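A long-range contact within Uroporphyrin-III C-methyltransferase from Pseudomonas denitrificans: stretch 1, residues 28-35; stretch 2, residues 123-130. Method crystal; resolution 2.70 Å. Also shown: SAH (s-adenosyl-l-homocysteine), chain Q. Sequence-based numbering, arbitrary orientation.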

# COMPACT_ATOMS: atom_id res chain seq x y z
N GLY B 28 -11.93 6.06 -8.06
CA GLY B 28 -10.77 6.75 -8.61
C GLY B 28 -9.41 6.14 -8.27
O GLY B 28 -8.41 6.48 -8.91
N LEU B 29 -9.39 5.24 -7.28
CA LEU B 29 -8.17 4.64 -6.72
C LEU B 29 -7.89 3.30 -7.37
O LEU B 29 -6.88 2.67 -7.08
N LEU B 30 -8.80 2.83 -8.22
CA LEU B 30 -8.48 1.73 -9.12
C LEU B 30 -7.22 2.10 -9.91
O LEU B 30 -7.02 3.28 -10.23
N THR B 31 -6.37 1.12 -10.20
CA THR B 31 -5.24 1.34 -11.11
C THR B 31 -5.69 1.15 -12.54
O THR B 31 -6.68 0.47 -12.76
N LEU B 32 -4.95 1.69 -13.51
CA LEU B 32 -5.24 1.48 -14.94
C LEU B 32 -5.43 -0.03 -15.25
O LEU B 32 -6.42 -0.43 -15.87
N HIS B 33 -4.49 -0.83 -14.75
CA HIS B 33 -4.52 -2.29 -14.84
C HIS B 33 -5.84 -2.92 -14.32
O HIS B 33 -6.40 -3.80 -14.96
N ALA B 34 -6.30 -2.46 -13.15
CA ALA B 34 -7.53 -2.95 -12.56
C ALA B 34 -8.72 -2.57 -13.44
O ALA B 34 -9.54 -3.44 -13.78
N ALA B 35 -8.81 -1.29 -13.82
CA ALA B 35 -9.86 -0.79 -14.72
C ALA B 35 -9.84 -1.55 -16.06
O ALA B 35 -10.87 -1.95 -16.59
N PHE B 123 -1.71 -16.78 -13.56
CA PHE B 123 -2.30 -15.63 -12.88
C PHE B 123 -1.38 -14.46 -12.97
O PHE B 123 -0.18 -14.61 -13.21
N ARG B 124 -1.95 -13.28 -12.76
CA ARG B 124 -1.21 -12.04 -12.59
C ARG B 124 -1.65 -11.46 -11.24
O ARG B 124 -2.79 -11.71 -10.82
N ILE B 125 -0.78 -10.69 -10.58
CA ILE B 125 -1.18 -9.86 -9.44
C ILE B 125 -1.23 -8.38 -9.84
O ILE B 125 -0.30 -7.86 -10.45
N VAL B 126 -2.31 -7.72 -9.47
CA VAL B 126 -2.45 -6.32 -9.70
C VAL B 126 -2.63 -5.66 -8.36
O VAL B 126 -3.69 -5.72 -7.74
N PRO B 127 -1.55 -5.06 -7.88
CA PRO B 127 -1.58 -4.22 -6.68
C PRO B 127 -2.74 -3.27 -6.61
O PRO B 127 -3.22 -2.81 -7.62
N GLY B 128 -3.19 -2.99 -5.39
CA GLY B 128 -4.18 -1.95 -5.16
C GLY B 128 -3.82 -1.06 -3.98
O GLY B 128 -2.91 -1.36 -3.23
N ILE B 129 -4.52 0.06 -3.83
CA ILE B 129 -4.33 0.92 -2.69
C ILE B 129 -4.84 0.22 -1.42
O ILE B 129 -5.96 -0.33 -1.39
N THR B 130 -4.01 0.23 -0.38
CA THR B 130 -4.37 -0.45 0.88
C THR B 130 -5.03 0.50 1.89
O THR B 130 -4.70 1.68 2.00

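Which side chains fill the space between the two stretches? From stretch 1, L29, T31 and H33 send their CA-to-CB bonds toward the other stretch, and R124, V126 and I129 answer from stretch 2. The alternation on the strand is clear: R124 and V126 point in, while I125 between them stays out of reach. L30 and L32 point away, and A34 and P127 stand sideways.

How do the side chains pack by van der Waals contact? V126, with chi1 in the t rotamer, is the centre of one cluster. V126 CG1 lies 3.6 Å from T31 OG1, 3.7 Å from H33 CB and 4.0 Å from A34 N, so one methyl group rests against the first turn of the helix and the residue just before it. The CB of A34 adds a looser apolar contact, 4.4 Å from V126 CG1. A second apolar pair forms where L29 meets I129: CG of L29 is 4.1 Å from CG1 of I129, and the same CG1 lies 3.7 Å from the backbone O of L29. I129 is m at both chi1 and chi2, whereas L29 sits between wells at both.

What does T31 do at the start of the helix? It occupies the N-cap position, and its p rotamer brings T31 OG1 within 3.0 Å of A34 N, which donates a capping hydrogen bond to it. This satisfies an amide that, in the first turn, has no earlier helical carbonyl to bond. The methyl carbon CG2 of T31 meanwhile approaches P127 O at 3.7 Å.

If no direct hydrogen bond crosses the contact, what links its polar groups? Two waters do. Water 1 donates from its O to L29 O at 2.6 Å and accepts from I129 N at 2.7 Å, joining the two backbones beside the leucine-isoleucine pair. Water 2 donates from its O to P127 O at 2.7 Å and accepts from T31 OG1 at 3.0 Å, so the capping hydroxyl also serves the bridge.

Where do the remaining polar side chains go? H33, with chi1 m, places NE2 4.0 Å from NH1 of R124, an oblique approach without a hydrogen bond; that NE2 is bonded elsewhere in the structure. R124 runs t, t, m through chi3. T130, out of reach of stretch 1, has a t rotamer and donates from OG1 to O of SAH at 2.6 Å, as befits a methyltransferase holding its cofactor product.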

# COMPACT_ATOMS: atom_id res chain seq x y z
CB LEU B 29 -8.33 4.41 -5.22
CG LEU B 29 -7.88 5.43 -4.17
CD1 LEU B 29 -7.52 6.78 -4.75
CD2 LEU B 29 -8.91 5.59 -3.09
CB LEU B 30 -9.63 1.55 -10.10
CG LEU B 30 -10.74 0.52 -9.89
CD1 LEU B 30 -10.71 -0.11 -8.50
CD2 LEU B 30 -12.09 1.13 -10.21
CB THR B 31 -4.12 0.32 -10.86
OG1 THR B 31 -4.64 -1.02 -11.05
CG2 THR B 31 -3.60 0.36 -9.40
CB LEU B 32 -4.16 2.11 -15.81
CG LEU B 32 -4.23 3.62 -16.15
CD1 LEU B 32 -4.88 4.44 -15.05
CD2 LEU B 32 -2.86 4.25 -16.52
CB HIS B 33 -3.38 -2.85 -14.01
CG HIS B 33 -2.08 -2.97 -14.73
ND1 HIS B 33 -1.98 -3.27 -16.08
CD2 HIS B 33 -0.81 -2.86 -14.27
CE1 HIS B 33 -0.70 -3.34 -16.41
NE2 HIS B 33 0.02 -3.09 -15.33
CB ALA B 34 -7.70 -2.41 -11.15
CB ALA B 35 -9.69 0.70 -14.95
CB PHE B 123 -2.57 -15.93 -11.40
CG PHE B 123 -1.34 -16.17 -10.60
CD1 PHE B 123 -0.79 -15.16 -9.85
CD2 PHE B 123 -0.72 -17.41 -10.61
CE1 PHE B 123 0.37 -15.37 -9.12
CE2 PHE B 123 0.44 -17.64 -9.89
CZ PHE B 123 0.99 -16.61 -9.14
CB ARG B 124 -1.56 -11.08 -13.73
CG ARG B 124 -1.22 -9.61 -13.42
CD ARG B 124 -1.42 -8.66 -14.58
NE ARG B 124 -0.52 -8.94 -15.69
CZ ARG B 124 0.46 -8.16 -16.11
NH1 ARG B 124 0.71 -7.00 -15.50
NH2 ARG B 124 1.20 -8.53 -17.15
CB ILE B 125 -0.23 -10.04 -8.23
CG1 ILE B 125 -0.14 -11.51 -7.82
CG2 ILE B 125 -0.66 -9.14 -7.05
CD1 ILE B 125 -1.42 -12.09 -7.21
CB VAL B 126 -3.67 -6.03 -10.58
CG1 VAL B 126 -3.89 -4.50 -10.72
CG2 VAL B 126 -3.51 -6.70 -11.92
CB PRO B 127 -0.30 -3.43 -6.84
CG PRO B 127 0.62 -4.47 -7.34
CD PRO B 127 -0.18 -5.18 -8.41
CB ILE B 129 -5.10 2.21 -2.88
CG1 ILE B 129 -4.67 2.92 -4.17
CG2 ILE B 129 -4.97 3.07 -1.64
CD1 ILE B 129 -3.19 3.37 -4.23
CB THR B 130 -3.14 -1.24 1.47
OG1 THR B 130 -3.58 -2.09 2.55
CG2 THR B 130 -2.15 -0.33 2.16
N SAH Q . -6.37 -6.37 1.53
CA SAH Q . -7.12 -5.35 2.24
CB SAH Q . -7.42 -5.82 3.65
CG SAH Q . -8.64 -6.72 3.76
SD SAH Q . -8.84 -7.59 5.33
C SAH Q . -6.39 -4.00 2.21
O SAH Q . -5.30 -3.86 1.66
OXT SAH Q . -6.86 -2.98 2.71
C5' SAH Q . -10.19 -6.45 5.81
C4' SAH Q . -9.82 -5.27 6.72
O4' SAH Q . -9.29 -4.19 5.98
C3' SAH Q . -10.98 -4.61 7.46
O3' SAH Q . -11.46 -5.31 8.57
C2' SAH Q . -10.42 -3.24 7.82
O2' SAH Q . -9.55 -3.24 8.93
C1' SAH Q . -9.60 -2.94 6.57
N9 SAH Q . -10.31 -2.11 5.58
C8 SAH Q . -10.60 -2.50 4.31
N7 SAH Q . -11.22 -1.50 3.68
C5 SAH Q . -11.35 -0.46 4.51
C6 SAH Q . -11.91 0.81 4.34
N6 SAH Q . -12.44 1.17 3.19
N1 SAH Q . -11.90 1.69 5.40
C2 SAH Q . -11.32 1.31 6.60
N3 SAH Q . -10.77 0.05 6.75
C4 SAH Q . -10.77 -0.83 5.72
O HOH W 1 -6.18 0.39 -5.93
O HOH W 2 -5.65 -1.81 -8.39